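Local structure of sortase B (Clostridium perfringens, 5YFK) at residues K125-E130 with I218-K223; S165-K170 with T205-G210. The protein is a sortase of class B, a cysteine transpeptidase family whose members typically join sorted surface proteins to the bacterial cell wall. The protein carries 1 engineered substitution. All blocks are in the same frame, centred on the assembly; numbering follows the deposited sequence.

Contact 1: K125-E130 with I218-K223; sequences KHFKNE and IVVVAK
Phe127 and Val220 meet where a 3-10 turn lies against one face of the sortase beta-barrel. Residues 125-128 close a 3-10 segment that begins earlier in the connection from strand 107-111 to helix 130-135, and rest on strand 216-225, whose alternate residues Ile218 and Val220 direct their side chains at them. The tight part is apolar. CG2 of Val220 comes within 3.9 Å of CB of Phe127 and sits at nearly the same distance from CG and CD2, so one methyl stands against the root of the ring, to one side of those atoms, and meets the ring obliquely, the two side chains crossing at about a right angle. With its CG on the side of the backbone N (chi1 -75°), the phenylalanine carries its ring on past this methyl to Ile152 of strand 146-159 and to Phe132, which it meets edge to face.

Toward solvent the partners of the buried Ile218 are parts of two lysine chains. CD1 of Ile218 lies 3.8 Å from CB of Lys125, whose chain then runs away from the strand, so little more than the root of this exposed residue takes part. CG and CD of Lys128 run out nearly extended (chi2 156°), laying CD 4.0 Å from CG2 of Ile218; the bend at chi3 (60°) then takes CE and the ammonium group away from that methyl. That group is held by a salt bridge to Asp212 and a hydrogen bond to Gln157, which leaves the methylenes to do the packing. No hydrogen bond passes between the segments. The turn is braced from within, N of Lys128 donating to O of Lys125 at 3.0 Å and N of Asn129 to O of His126 at 3.1 Å.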
ATOM      1  N   LYS A 125       9.598  -6.665  -1.066  1.00 15.51           N
ATOM      2  CA  LYS A 125      10.227  -7.986  -1.118  1.00 13.18           C
ATOM      3  C   LYS A 125      11.100  -8.253   0.131  1.00 17.84           C
ATOM      4  O   LYS A 125      11.237  -9.409   0.574  1.00 15.71           O
ATOM      5  CB  LYS A 125      11.053  -8.074  -2.403  1.00 17.60           C
ATOM      6  CG  LYS A 125      12.387  -7.337  -2.358  1.00 19.59           C
ATOM      7  CD  LYS A 125      13.067  -7.356  -3.717  1.00 29.73           C
ATOM      8  CE  LYS A 125      14.473  -6.773  -3.651  1.00 31.68           C
ATOM      9  NZ  LYS A 125      15.455  -7.815  -3.256  1.00 43.20           N
ATOM     10  N   HIS A 126      11.380  -7.192   0.879  1.00 15.92           N
ATOM     11  CA  HIS A 126      12.260  -7.339   2.050  1.00 17.25           C
ATOM     12  C   HIS A 126      11.491  -8.057   3.134  1.00 15.41           C
ATOM     13  O   HIS A 126      12.073  -8.689   4.007  1.00 17.32           O
ATOM     14  CB  HIS A 126      12.713  -5.986   2.567  1.00 18.25           C
ATOM     15  CG  HIS A 126      13.719  -5.298   1.701  1.00 18.96           C
ATOM     16  ND1 HIS A 126      14.212  -4.047   2.003  1.00 27.18           N
ATOM     17  CD2 HIS A 126      14.421  -5.724   0.621  1.00 28.95           C
ATOM     18  CE1 HIS A 126      15.096  -3.690   1.084  1.00 33.52           C
ATOM     19  NE2 HIS A 126      15.275  -4.706   0.261  1.00 21.89           N
ATOM     20  N   PHE A 127      10.166  -7.969   3.088  1.00 15.10           N
ATOM     21  CA  PHE A 127       9.343  -8.583   4.117  1.00 17.81           C
ATOM     22  C   PHE A 127       9.345 -10.104   4.054  1.00 15.06           C
ATOM     23  O   PHE A 127       8.962 -10.764   5.027  1.00 17.68           O
ATOM     24  CB  PHE A 127       7.929  -8.013   4.050  1.00 19.59           C
ATOM     25  CG  PHE A 127       7.833  -6.632   4.603  1.00 15.44           C
ATOM     26  CD1 PHE A 127       7.899  -6.431   5.973  1.00 14.31           C
ATOM     27  CD2 PHE A 127       7.848  -5.528   3.763  1.00 15.33           C
ATOM     28  CE1 PHE A 127       7.921  -5.160   6.511  1.00 14.84           C
ATOM     29  CE2 PHE A 127       7.850  -4.244   4.291  1.00 15.68           C
ATOM     30  CZ  PHE A 127       7.838  -4.059   5.666  1.00 13.50           C
ATOM     31  N   LYS A 128       9.918 -10.670   2.988  1.00 18.58           N
ATOM     32  CA  LYS A 128      10.055 -12.142   2.902  1.00 21.83           C
ATOM     33  C   LYS A 128      11.193 -12.701   3.758  1.00 21.05           C
ATOM     34  O   LYS A 128      11.275 -13.924   3.998  1.00 19.58           O
ATOM     35  CB  LYS A 128      10.259 -12.572   1.456  1.00 19.31           C
ATOM     36  CG  LYS A 128       9.011 -12.429   0.590  1.00 26.37           C
ATOM     37  CD  LYS A 128       9.373 -12.299  -0.891  1.00 28.44           C
ATOM     38  CE  LYS A 128      10.135 -13.494  -1.405  1.00 36.49           C
ATOM     39  NZ  LYS A 128      10.609 -13.253  -2.787  1.00 26.28           N
ATOM     40  N   ASN A 129      11.999 -11.789   4.286  1.00 16.31           N
ATOM     41  CA  ASN A 129      13.080 -12.118   5.228  1.00 21.85           C
ATOM     42  C   ASN A 129      12.596 -11.982   6.666  1.00 20.52           C
ATOM     43  O   ASN A 129      12.014 -10.959   7.029  1.00 17.41           O
ATOM     44  CB  ASN A 129      14.278 -11.186   4.966  1.00 21.94           C
ATOM     45  CG  ASN A 129      15.366 -11.313   6.035  1.00 24.91           C
ATOM     46  OD1 ASN A 129      15.213 -10.846   7.161  1.00 24.22           O
ATOM     47  ND2 ASN A 129      16.474 -11.933   5.671  1.00 37.08           N
ATOM     48  N   GLU A 130      12.724 -13.048   7.464  1.00 20.17           N
ATOM     49  CA  GLU A 130      12.081 -13.101   8.770  1.00 22.69           C
ATOM     50  C   GLU A 130      12.596 -12.005   9.709  1.00 20.16           C
ATOM     51  O   GLU A 130      11.817 -11.371  10.409  1.00 18.49           O
ATOM     52  CB  GLU A 130      12.272 -14.484   9.404  1.00 20.96           C
ATOM     53  CG  GLU A 130      11.548 -14.666  10.718  1.00 23.39           C
ATOM     54  CD  GLU A 130      11.477 -16.115  11.134  1.00 27.08           C
ATOM     55  OE1 GLU A 130      12.010 -16.971  10.397  1.00 27.05           O
ATOM     56  OE2 GLU A 130      10.878 -16.396  12.184  1.00 35.04           O
ATOM     57  N   ILE A 218       4.087 -10.430  -4.798  1.00 13.87           N
ATOM     58  CA  ILE A 218       4.411 -10.399  -3.357  1.00 12.34           C
ATOM     59  C   ILE A 218       3.405  -9.516  -2.608  1.00 13.54           C
ATOM     60  O   ILE A 218       3.042  -8.480  -3.096  1.00 14.02           O
ATOM     61  CB  ILE A 218       5.825  -9.828  -3.136  1.00 13.68           C
ATOM     62  CG1 ILE A 218       6.843 -10.561  -4.037  1.00 13.74           C
ATOM     63  CG2 ILE A 218       6.232  -9.918  -1.670  1.00 17.06           C
ATOM     64  CD1 ILE A 218       8.241  -9.973  -4.014  1.00 18.69           C
ATOM     65  N   VAL A 219       2.908 -10.008  -1.469  1.00 13.71           N
ATOM     66  CA  VAL A 219       1.769  -9.401  -0.774  1.00 14.34           C
ATOM     67  C   VAL A 219       2.141  -9.178   0.688  1.00 13.26           C
ATOM     68  O   VAL A 219       2.650 -10.073   1.345  1.00 14.65           O
ATOM     69  CB  VAL A 219       0.506 -10.290  -0.831  1.00 12.47           C
ATOM     70  CG1 VAL A 219      -0.721  -9.558  -0.289  1.00 12.73           C
ATOM     71  CG2 VAL A 219       0.249 -10.788  -2.246  1.00 19.39           C
ATOM     72  N   VAL A 220       1.840  -7.982   1.190  1.00 12.19           N
ATOM     73  CA  VAL A 220       1.895  -7.690   2.596  1.00 13.51           C
ATOM     74  C   VAL A 220       0.525  -7.198   3.091  1.00 14.50           C
ATOM     75  O   VAL A 220      -0.150  -6.436   2.413  1.00 13.93           O
ATOM     76  CB  VAL A 220       2.971  -6.638   2.927  1.00 14.49           C
ATOM     77  CG1 VAL A 220       2.866  -6.229   4.391  1.00 19.71           C
ATOM     78  CG2 VAL A 220       4.367  -7.212   2.658  1.00 18.19           C
ATOM     79  N   VAL A 221       0.036  -7.821   4.156  1.00 13.86           N
ATOM     80  CA  VAL A 221      -1.250  -7.434   4.747  1.00 14.51           C
ATOM     81  C   VAL A 221      -1.032  -6.989   6.195  1.00 14.65           C
ATOM     82  O   VAL A 221      -0.278  -7.604   6.964  1.00 14.81           O
ATOM     83  CB  VAL A 221      -2.279  -8.591   4.705  1.00 13.49           C
ATOM     84  CG1 VAL A 221      -3.688  -8.070   4.880  1.00 13.58           C
ATOM     85  CG2 VAL A 221      -2.182  -9.362   3.377  1.00 14.17           C
ATOM     86  N   ALA A 222      -1.687  -5.889   6.548  1.00 16.10           N
ATOM     87  CA  ALA A 222      -1.492  -5.223   7.835  1.00 15.79           C
ATOM     88  C   ALA A 222      -2.858  -4.793   8.376  1.00 14.66           C
ATOM     89  O   ALA A 222      -3.810  -4.591   7.600  1.00 11.69           O
ATOM     90  CB  ALA A 222      -0.600  -4.001   7.647  1.00 16.21           C
ATOM     91  N   LYS A 223      -2.990  -4.815   9.697  1.00 13.74           N
ATOM     92  CA  LYS A 223      -4.208  -4.356  10.370  1.00 13.15           C
ATOM     93  C   LYS A 223      -4.054  -3.046  11.094  1.00 10.67           C
ATOM     94  O   LYS A 223      -3.022  -2.766  11.720  1.00 14.71           O
ATOM     95  CB  LYS A 223      -4.731  -5.400  11.364  1.00 17.28           C
ATOM     96  CG  LYS A 223      -3.783  -5.706  12.490  1.00 22.61           C
ATOM     97  CD  LYS A 223      -4.513  -6.444  13.593  1.00 18.63           C
ATOM     98  CE  LYS A 223      -5.129  -5.518  14.626  1.00 20.41           C
ATOM     99  NZ  LYS A 223      -5.951  -6.275  15.616  1.00 18.14           N
TER

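Contact 2: S165-K170 with T205-G210. Engineered in segment 205-210: Ser209 (natural residue Cys).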
ATOM      1  N   SER A 165      -7.855 -13.560  -8.081  1.00 28.75           N
ATOM      2  CA  SER A 165      -9.109 -14.213  -7.775  1.00 30.47           C
ATOM      3  C   SER A 165      -9.390 -14.191  -6.279  1.00 32.47           C
ATOM      4  O   SER A 165     -10.532 -14.397  -5.872  1.00 25.30           O
ATOM      5  CB  SER A 165      -9.094 -15.663  -8.282  1.00 40.21           C
ATOM      6  OG  SER A 165      -8.277 -16.498  -7.463  1.00 32.01           O
ATOM      7  N   GLU A 166      -8.340 -14.083  -5.467  1.00 19.39           N
ATOM      8  CA  GLU A 166      -8.483 -14.163  -4.021  1.00 20.29           C
ATOM      9  C   GLU A 166      -8.740 -12.796  -3.380  1.00 15.24           C
ATOM     10  O   GLU A 166      -9.444 -12.717  -2.374  1.00 16.12           O
ATOM     11  CB  GLU A 166      -7.251 -14.810  -3.379  1.00 22.68           C
ATOM     12  CG  GLU A 166      -7.115 -16.298  -3.638  1.00 30.52           C
ATOM     13  CD  GLU A 166      -5.701 -16.781  -3.432  1.00 34.24           C
ATOM     14  OE1 GLU A 166      -4.808 -15.932  -3.213  1.00 28.30           O
ATOM     15  OE2 GLU A 166      -5.474 -18.002  -3.525  1.00 38.09           O
ATOM     16  N   ILE A 167      -8.063 -11.750  -3.857  1.00 16.02           N
ATOM     17  CA  ILE A 167      -8.063 -10.453  -3.133  1.00 16.76           C
ATOM     18  C   ILE A 167      -9.459  -9.807  -3.269  1.00 19.59           C
ATOM     19  O   ILE A 167     -10.017  -9.738  -4.373  1.00 19.60           O
ATOM     20  CB  ILE A 167      -6.977  -9.491  -3.654  1.00 18.85           C
ATOM     21  CG1 ILE A 167      -5.570 -10.026  -3.320  1.00 18.25           C
ATOM     22  CG2 ILE A 167      -7.154  -8.090  -3.066  1.00 22.78           C
ATOM     23  CD1 ILE A 167      -5.328 -10.241  -1.838  1.00 18.58           C
ATOM     24  N   LYS A 168     -10.022  -9.380  -2.140  1.00 15.46           N
ATOM     25  CA  LYS A 168     -11.372  -8.816  -2.077  1.00 16.17           C
ATOM     26  C   LYS A 168     -11.318  -7.502  -1.289  1.00 19.70           C
ATOM     27  O   LYS A 168     -10.583  -7.411  -0.293  1.00 16.70           O
ATOM     28  CB  LYS A 168     -12.311  -9.765  -1.324  1.00 21.09           C
ATOM     29  CG  LYS A 168     -12.556 -11.115  -1.989  1.00 25.12           C
ATOM     30  CD  LYS A 168     -13.173 -12.093  -0.998  1.00 35.70           C
ATOM     31  CE  LYS A 168     -14.627 -11.740  -0.674  1.00 60.14           C
ATOM     32  NZ  LYS A 168     -15.263 -12.703   0.279  1.00 58.78           N
ATOM     33  N   THR A 169     -12.129  -6.524  -1.713  1.00 20.80           N
ATOM     34  CA  THR A 169     -12.338  -5.265  -0.980  1.00 20.86           C
ATOM     35  C   THR A 169     -13.729  -5.178  -0.323  1.00 20.39           C
ATOM     36  O   THR A 169     -13.940  -4.397   0.601  1.00 25.05           O
ATOM     37  CB  THR A 169     -12.184  -4.053  -1.910  1.00 17.80           C
ATOM     38  OG1 THR A 169     -13.081  -4.175  -3.026  1.00 22.89           O
ATOM     39  CG2 THR A 169     -10.735  -3.953  -2.468  1.00 22.49           C
ATOM     40  N   LYS A 170     -14.608  -6.086  -0.709  1.00 19.15           N
ATOM     41  CA  LYS A 170     -16.014  -6.021  -0.378  1.00 22.39           C
ATOM     42  C   LYS A 170     -16.342  -7.340   0.273  1.00 20.18           C
ATOM     43  O   LYS A 170     -15.970  -8.377  -0.255  1.00 23.73           O
ATOM     44  CB  LYS A 170     -16.868  -5.891  -1.648  1.00 28.76           C
ATOM     45  CG  LYS A 170     -16.635  -4.615  -2.443  1.00 31.68           C
ATOM     46  CD  LYS A 170     -17.016  -3.389  -1.621  1.00 41.70           C
ATOM     47  CE  LYS A 170     -17.069  -2.114  -2.458  1.00 45.60           C
ATOM     48  NZ  LYS A 170     -15.715  -1.606  -2.810  1.00 47.43           N
ATOM     49  N   THR A 205      -3.744  -3.999   2.294  1.00 12.13           N
ATOM     50  CA  THR A 205      -3.026  -5.004   1.507  1.00 12.34           C
ATOM     51  C   THR A 205      -2.145  -4.298   0.494  1.00 13.18           C
ATOM     52  O   THR A 205      -2.647  -3.532  -0.332  1.00 13.26           O
ATOM     53  CB  THR A 205      -4.027  -5.913   0.782  1.00 10.71           C
ATOM     54  OG1 THR A 205      -4.901  -6.522   1.746  1.00 13.18           O
ATOM     55  CG2 THR A 205      -3.340  -6.968  -0.096  1.00 11.80           C
ATOM     56  N   LEU A 206      -0.858  -4.632   0.497  1.00 11.33           N
ATOM     57  CA  LEU A 206       0.087  -4.067  -0.454  1.00 10.10           C
ATOM     58  C   LEU A 206       0.572  -5.137  -1.403  1.00 10.33           C
ATOM     59  O   LEU A 206       0.988  -6.196  -0.963  1.00 12.69           O
ATOM     60  CB  LEU A 206       1.305  -3.472   0.266  1.00 11.02           C
ATOM     61  CG  LEU A 206       1.045  -2.502   1.422  1.00 10.97           C
ATOM     62  CD1 LEU A 206       2.353  -2.012   2.009  1.00 13.53           C
ATOM     63  CD2 LEU A 206       0.171  -1.344   0.986  1.00 11.62           C
ATOM     64  N   ILE A 207       0.482  -4.849  -2.700  1.00 12.54           N
ATOM     65  CA  ILE A 207       0.758  -5.843  -3.730  1.00 13.92           C
ATOM     66  C   ILE A 207       1.775  -5.337  -4.721  1.00 12.26           C
ATOM     67  O   ILE A 207       1.607  -4.257  -5.324  1.00 14.39           O
ATOM     68  CB  ILE A 207      -0.533  -6.268  -4.463  1.00 13.58           C
ATOM     69  CG1 ILE A 207      -1.490  -6.948  -3.469  1.00 13.10           C
ATOM     70  CG2 ILE A 207      -0.206  -7.232  -5.586  1.00 15.37           C
ATOM     71  CD1 ILE A 207      -2.894  -7.112  -4.019  1.00 14.70           C
ATOM     72  N   THR A 208       2.753  -6.195  -5.005  1.00 11.96           N
ATOM     73  CA  THR A 208       3.701  -5.936  -6.036  1.00 11.33           C
ATOM     74  C   THR A 208       4.072  -7.210  -6.806  1.00 14.04           C
ATOM     75  O   THR A 208       3.642  -8.311  -6.448  1.00 15.25           O
ATOM     76  CB  THR A 208       4.948  -5.207  -5.505  1.00 13.90           C
ATOM     77  OG1 THR A 208       5.710  -4.711  -6.596  1.00 14.11           O
ATOM     78  CG2 THR A 208       5.847  -6.092  -4.648  1.00 14.05           C
ATOM     79  N   SER A 209       4.891  -7.058  -7.849  1.00 18.70           N
ATOM     80  CA  SER A 209       5.384  -8.208  -8.577  1.00 14.94           C
ATOM     81  C   SER A 209       6.706  -8.713  -8.008  1.00 23.61           C
ATOM     82  O   SER A 209       7.443  -7.963  -7.376  1.00 16.77           O
ATOM     83  CB  SER A 209       5.502  -7.877 -10.055  1.00 24.07           C
ATOM     84  OG  SER A 209       6.582  -6.997 -10.285  1.00 35.31           O
ATOM     85  N   GLY A 210       6.943 -10.020  -8.117  1.00 16.01           N
ATOM     86  CA  GLY A 210       8.229 -10.568  -7.738  1.00 16.73           C
ATOM     87  C   GLY A 210       8.848 -11.381  -8.862  1.00 19.46           C
ATOM     88  O   GLY A 210       8.250 -11.549  -9.932  1.00 21.87           O
TER
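Ile167 packs on Ile207 and Thr205 where the chain leaves helix 160-166 and passes over strand 203-210 of the sortase beta-barrel, the strand that also carries the predicted nucleophile position, here the engineered Ser209. It is the first residue beyond the helix to abandon helical backbone angles, and its CB points at the strand. From CB the side chain divides. CG2, anti to the backbone N, stays farther off, 4.5 Å from CD1 of Ile207, while CG1 lies beside that N (chi1 -68°) and makes the close approach, 4.0 Å from the same CD1 of Ile207. The two isoleucines slide past each other in opposite directions, so the middle of one chain meets the end of the other. A second bend (chi2 -58°) then turns CD1 toward Thr205, whose CG2 it reaches at 4.2 Å.

Val109 of strand 107-111 and Tyr180 of helix 174-186 also touch this isoleucine, extending the apolar patch. Ile207 has the predicted transition-state stabiliser Arg217 about 4 Å away between side chains, which puts the patch next to the predicted active site. Thr205 offers the isoleucine its methyl, while its OG1 is hydrogen-bonded to OD1 of Asn107.

Overall arrangement
Both contacts set a non-strand segment against the sheet through apolar side chains, with no hydrogen bond between the paired segments. Their strands, 203-210 and 216-225, are antiparallel neighbours: N of Ile218 lies 2.7 Å from O of Thr208, a probable hydrogen bond, and CG1 of Val219 packs on CG2 of Thr205. Along the chain, contact 2 is nested within the loop closed by contact 1. Each is largely buried, but contact 1 is broader and grades into a more open edge of lysine methylenes, whereas contact 2 rests on one partly exposed isoleucine. Both lie near the predicted catalytic residues, contact 1 through Ile218 and contact 2 through Ile207.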